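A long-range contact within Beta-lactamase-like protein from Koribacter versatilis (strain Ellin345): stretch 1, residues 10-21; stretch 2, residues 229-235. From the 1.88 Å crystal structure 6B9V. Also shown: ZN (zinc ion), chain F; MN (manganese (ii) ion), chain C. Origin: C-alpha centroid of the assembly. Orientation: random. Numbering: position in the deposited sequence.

Stretch 1, residues 10-21: LGSGTSMGVPTI
Stretch 2, residues 229-235: FTHISHD

Residues that touch across the two stretches are at least 214 apart in sequence. They meet through a single beta bridge, Gly13 with Ile232 (CA to CA 4.6 Å), and bury 461 Å². Stretch 2 leaves its strand after Thr230. The two chains run in the same sense, Ser12 beside Thr230 (CA to CA 4.9 Å) and Val18 beside His234 (CA to CA 5.8 Å). The bridge rests on two backbone hydrogen bonds. Ile232 N donates to Ser12 O at 3.0 Å, nearly straight at 172°, and Thr14 N donates to Ile232 O, also at 3.0 Å but weak, bent to 128°. Two CA-H...O contacts supplement them: His231 CA to Gly13 O and Gly13 CA to Ile232 O, each 3.4 Å; Gly13 has no side chain at this close approach. Gly13 O and His231 O are nevertheless buried without any polar partner. Ser12 OG (chi1 p) is hydrogen-bonded elsewhere in the structure.

Thr14 begins a type I turn closed by Gly17 N to Thr14 O (2.9 Å); the positive phi of Gly17 (75°) favours glycine. His231, at phi/psi 63/37, points its CA-to-CB bond away, yet chi1 of -148° and chi2 of -69° bring the ring back. Gly13 O lies over one ring face, and Thr14 OG1 sits at the edge, 3.3 Å from His231 CE1. His231 NE2 binds manganese at 2.2 Å. Thr14 (t) also sets its methyl CG2 3.8 Å from Ser233 CA.

Val18 (t) points toward stretch 2, its CG2 3.4 Å from Ile232 O, a branched apolar filler; Ile232 is m, t. After the cis peptide preceding Pro19, Thr20 (m) sets OG1 over one face of the His234 ring (p, chi2 159°), which binds zinc through ND1 at 2.0 Å.

Two waters link the stretches. One donates to Gly11 O (2.9 Å) and hydrogen-bonds Thr230 OG1 (2.6 Å, chi1 t). Another accepts from His234 N (3.0 Å), donates to Gly17 O (2.9 Å) and hydrogen-bonds Thr20 OG1 (3.0 Å). Ser233 OG (p) accepts from Asp235 N at 3.2 Å, a bond that spans His234.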

# COMPACT_ATOMS: atom_id res chain seq x y z
N LEU A 10 -2.93 -13.08 5.89
CA LEU A 10 -3.31 -11.72 5.50
C LEU A 10 -3.16 -11.52 3.99
O LEU A 10 -3.93 -10.78 3.38
CB LEU A 10 -2.46 -10.69 6.26
CG LEU A 10 -2.52 -10.83 7.79
CD1 LEU A 10 -1.60 -9.80 8.47
CD2 LEU A 10 -3.96 -10.68 8.34
N GLY A 11 -2.16 -12.18 3.40
CA GLY A 11 -2.01 -12.16 1.95
C GLY A 11 -1.27 -13.41 1.50
O GLY A 11 -0.36 -13.86 2.18
N SER A 12 -1.69 -13.98 0.38
CA SER A 12 -1.11 -15.22 -0.13
C SER A 12 -0.43 -15.01 -1.48
O SER A 12 0.01 -15.96 -2.13
CB SER A 12 -2.20 -16.30 -0.25
OG SER A 12 -3.21 -15.90 -1.17
N GLY A 13 -0.33 -13.76 -1.92
CA GLY A 13 0.10 -13.48 -3.28
C GLY A 13 1.57 -13.11 -3.44
O GLY A 13 2.29 -12.92 -2.46
N THR A 14 2.00 -12.98 -4.68
CA THR A 14 3.37 -12.59 -5.01
C THR A 14 3.55 -11.05 -4.89
O THR A 14 2.64 -10.34 -4.44
CB THR A 14 3.77 -13.08 -6.43
OG1 THR A 14 5.16 -12.86 -6.63
CG2 THR A 14 2.96 -12.35 -7.52
N SER A 15 4.71 -10.55 -5.32
CA SER A 15 5.09 -9.16 -5.03
C SER A 15 4.17 -8.14 -5.70
O SER A 15 3.92 -7.07 -5.15
CB SER A 15 6.53 -8.90 -5.47
OG SER A 15 6.66 -9.05 -6.86
N MET A 16 3.65 -8.44 -6.87
CA MET A 16 2.69 -7.57 -7.52
C MET A 16 1.22 -7.99 -7.28
O MET A 16 0.32 -7.40 -7.81
CB MET A 16 3.01 -7.47 -9.01
CG MET A 16 4.21 -6.61 -9.36
SD MET A 16 4.26 -4.84 -8.76
CE MET A 16 2.63 -4.02 -9.07
N GLY A 17 1.05 -9.00 -6.45
CA GLY A 17 -0.28 -9.46 -6.08
C GLY A 17 -0.94 -10.24 -7.20
O GLY A 17 -0.35 -10.41 -8.27
N VAL A 18 -2.15 -10.75 -6.94
CA VAL A 18 -3.02 -11.29 -8.00
C VAL A 18 -4.39 -10.63 -7.83
O VAL A 18 -4.97 -10.67 -6.75
CB VAL A 18 -3.14 -12.83 -7.93
CG1 VAL A 18 -3.79 -13.38 -9.21
CG2 VAL A 18 -1.77 -13.47 -7.74
N PRO A 19 -4.89 -9.98 -8.89
CA PRO A 19 -4.35 -9.85 -10.26
C PRO A 19 -3.14 -8.94 -10.35
O PRO A 19 -2.86 -8.18 -9.44
CB PRO A 19 -5.51 -9.21 -11.04
CG PRO A 19 -6.67 -9.19 -10.12
CD PRO A 19 -6.17 -9.28 -8.73
N THR A 20 -2.44 -9.04 -11.47
CA THR A 20 -1.38 -8.10 -11.84
C THR A 20 -2.02 -6.95 -12.60
O THR A 20 -2.79 -7.19 -13.53
CB THR A 20 -0.31 -8.80 -12.73
OG1 THR A 20 0.39 -9.78 -11.97
CG2 THR A 20 0.67 -7.79 -13.29
N ILE A 21 -1.72 -5.71 -12.22
CA ILE A 21 -2.25 -4.55 -12.93
C ILE A 21 -2.01 -4.65 -14.43
O ILE A 21 -0.90 -4.95 -14.86
CB ILE A 21 -1.63 -3.22 -12.44
CG1 ILE A 21 -1.81 -3.06 -10.93
CG2 ILE A 21 -2.30 -2.04 -13.13
CD1 ILE A 21 -1.27 -1.73 -10.40
N PHE A 229 0.88 -23.48 0.39
CA PHE A 229 1.80 -22.70 -0.42
C PHE A 229 1.38 -21.23 -0.44
O PHE A 229 0.18 -20.90 -0.43
CB PHE A 229 1.88 -23.22 -1.85
CG PHE A 229 2.48 -24.61 -1.98
CD1 PHE A 229 3.33 -25.11 -1.01
CD2 PHE A 229 2.19 -25.39 -3.08
CE1 PHE A 229 3.89 -26.40 -1.14
CE2 PHE A 229 2.74 -26.67 -3.23
CZ PHE A 229 3.59 -27.17 -2.26
N THR A 230 2.37 -20.35 -0.51
CA THR A 230 2.06 -18.90 -0.52
C THR A 230 3.02 -18.19 -1.48
O THR A 230 3.83 -18.85 -2.14
CB THR A 230 2.14 -18.33 0.91
OG1 THR A 230 1.66 -16.97 0.93
CG2 THR A 230 3.58 -18.38 1.45
N HIS A 231 2.91 -16.86 -1.56
CA HIS A 231 3.67 -16.03 -2.51
C HIS A 231 3.30 -16.39 -3.96
O HIS A 231 4.12 -16.34 -4.87
CB HIS A 231 5.18 -16.17 -2.29
CG HIS A 231 5.94 -14.91 -2.61
ND1 HIS A 231 6.09 -14.44 -3.89
CD2 HIS A 231 6.58 -14.03 -1.80
CE1 HIS A 231 6.80 -13.32 -3.86
NE2 HIS A 231 7.09 -13.04 -2.60
N ILE A 232 2.03 -16.69 -4.16
CA ILE A 232 1.51 -17.26 -5.40
C ILE A 232 1.27 -16.21 -6.48
O ILE A 232 0.68 -15.16 -6.19
CB ILE A 232 0.20 -18.00 -5.13
CG1 ILE A 232 0.44 -19.18 -4.16
CG2 ILE A 232 -0.45 -18.48 -6.44
CD1 ILE A 232 -0.82 -19.59 -3.42
N SER A 233 1.70 -16.50 -7.71
CA SER A 233 1.53 -15.58 -8.85
C SER A 233 0.32 -15.94 -9.71
O SER A 233 -0.33 -16.97 -9.49
CB SER A 233 2.79 -15.58 -9.72
OG SER A 233 2.81 -16.74 -10.55
N HIS A 234 0.01 -15.12 -10.72
CA HIS A 234 -1.12 -15.43 -11.60
C HIS A 234 -0.90 -16.66 -12.47
O HIS A 234 -1.79 -17.09 -13.22
CB HIS A 234 -1.49 -14.19 -12.45
CG HIS A 234 -0.42 -13.70 -13.39
ND1 HIS A 234 -0.67 -12.92 -14.50
CD2 HIS A 234 0.91 -13.96 -13.41
CE1 HIS A 234 0.47 -12.68 -15.13
NE2 HIS A 234 1.44 -13.31 -14.49
N ASP A 235 0.27 -17.26 -12.37
CA ASP A 235 0.55 -18.50 -13.09
C ASP A 235 -0.24 -19.68 -12.54
O ASP A 235 -0.38 -20.69 -13.22
CB ASP A 235 2.05 -18.82 -13.02
CG ASP A 235 2.50 -19.76 -14.12
OD1 ASP A 235 2.22 -19.46 -15.30
OD2 ASP A 235 3.12 -20.81 -13.81
ZN ZN F . -2.47 -12.28 -15.23
MN MN C . 8.35 -11.53 -1.69
O HOH W 1 1.63 -15.68 3.19
O HOH W 2 0.64 -12.21 -10.30